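PDB 2B5D: alpha-Amylase from Thermotoga maritima, which belongs to glycoside hydrolase family 57, an alpha-amylase by name, with a largely parallel beta-sheet domain and a mainly helical C-terminal region. Local coordinates for residues S383-I386 and D387-E391. Sequence-based numbering, arbitrary orientation.
Sequences SEVI and DTLEE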
# COMPACT_ATOMS: atom_id res chain seq x y z
N SER A 383 -11.83 23.92 -40.62
CA SER A 383 -11.74 23.61 -42.03
C SER A 383 -12.34 24.77 -42.87
O SER A 383 -11.83 25.06 -43.94
CB SER A 383 -12.45 22.32 -42.33
OG SER A 383 -13.74 22.42 -41.75
N GLU A 384 -13.37 25.46 -42.36
CA GLU A 384 -13.82 26.72 -43.00
C GLU A 384 -12.70 27.73 -43.12
O GLU A 384 -12.54 28.37 -44.15
CB GLU A 384 -14.95 27.37 -42.23
CG GLU A 384 -16.30 26.83 -42.55
CD GLU A 384 -17.34 27.32 -41.57
OE1 GLU A 384 -16.93 27.93 -40.54
OE2 GLU A 384 -18.56 27.09 -41.81
N VAL A 385 -11.92 27.90 -42.06
CA VAL A 385 -10.87 28.88 -42.18
C VAL A 385 -9.74 28.53 -43.15
O VAL A 385 -9.27 29.41 -43.85
CB VAL A 385 -10.43 29.60 -40.84
CG1 VAL A 385 -11.25 29.14 -39.62
CG2 VAL A 385 -8.90 29.67 -40.63
N ILE A 386 -9.34 27.27 -43.24
CA ILE A 386 -8.25 26.90 -44.18
C ILE A 386 -8.73 26.99 -45.63
O ILE A 386 -7.92 27.28 -46.49
CB ILE A 386 -7.58 25.53 -43.88
CG1 ILE A 386 -8.50 24.35 -44.21
CG2 ILE A 386 -6.99 25.51 -42.45
CD1 ILE A 386 -7.77 22.97 -44.19
N ASP A 387 -10.04 26.79 -45.83
CA ASP A 387 -10.74 26.88 -47.12
C ASP A 387 -11.03 28.32 -47.58
O ASP A 387 -11.31 28.55 -48.75
CB ASP A 387 -12.05 26.08 -47.09
CG ASP A 387 -11.82 24.55 -47.20
OD1 ASP A 387 -10.67 24.11 -47.43
OD2 ASP A 387 -12.79 23.78 -47.03
N THR A 388 -10.93 29.27 -46.65
CA THR A 388 -11.29 30.66 -46.87
C THR A 388 -10.07 31.59 -46.89
O THR A 388 -10.05 32.58 -47.61
CB THR A 388 -12.27 31.11 -45.78
OG1 THR A 388 -13.41 30.25 -45.82
CG2 THR A 388 -12.75 32.56 -45.96
N LEU A 389 -9.04 31.29 -46.12
CA LEU A 389 -7.97 32.28 -45.99
C LEU A 389 -7.04 32.43 -47.17
O LEU A 389 -6.51 31.45 -47.66
CB LEU A 389 -7.14 32.01 -44.74
CG LEU A 389 -7.54 32.89 -43.55
CD1 LEU A 389 -9.10 32.93 -43.31
CD2 LEU A 389 -6.78 32.42 -42.33
N GLU A 390 -6.80 33.67 -47.59
CA GLU A 390 -5.90 33.93 -48.70
C GLU A 390 -4.53 34.41 -48.28
O GLU A 390 -3.51 33.96 -48.83
CB GLU A 390 -6.57 34.85 -49.71
CG GLU A 390 -7.61 34.06 -50.52
CD GLU A 390 -8.82 34.88 -50.93
OE1 GLU A 390 -9.26 35.77 -50.13
OE2 GLU A 390 -9.34 34.63 -52.05
N GLU A 391 -4.45 35.29 -47.29
CA GLU A 391 -3.15 35.60 -46.77
C GLU A 391 -2.95 34.70 -45.57
O GLU A 391 -3.81 34.65 -44.67
CB GLU A 391 -3.02 37.07 -46.39
CG GLU A 391 -1.70 37.46 -45.66
CD GLU A 391 -1.81 38.88 -45.05
OE1 GLU A 391 -2.91 39.46 -45.20
OE2 GLU A 391 -0.81 39.40 -44.46
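T388 turns its hydroxyl back into the helix at its C-terminal end, and OG1 donates to the carbonyl O of E384 over 2.7 Å. With chi1 at -58°, OG1 swings to the backbone-N side of T388 and so points back toward the preceding turn. The hydroxyl oxygen lies 29° out of the E384 carbonyl plane. One residue on, L389 lies alongside V385, the two side chains pointing the same way, and touches it by a single methyl pair, CD2 of L389 to CG2 of V385 at 3.9 Å. Both meet other parts of the chain: V385 rests on F235 of strand 233-236, L389 on R224. The short helix 382-388 comes directly after strand 377-379, which pairs in parallel with strand 3-11, and its V385 and I386 side chains pack on strand 233-236. The bonding around 387-388 is weak. The carbonyl O of V385 accepts twice from one face of its plane: L389 N at 3.0 Å completes an ordinary i to i+4 bond, while T388 N, at 3.3 Å, sits well above the plane and off the lone pairs. Two residues earlier, D387 N bonds to S383 O at 3.1 Å, also an i to i+4 bond. I386 slants across D387; chi1 of 71° sets CG1 of I386 in the cleft between its own N and C, 3.9 Å from D387 OD1, and the I386 side chain also touches F233 and F235. The D387 carboxylate is engaged by R179 in a salt bridge, and E384 pairs likewise with R52.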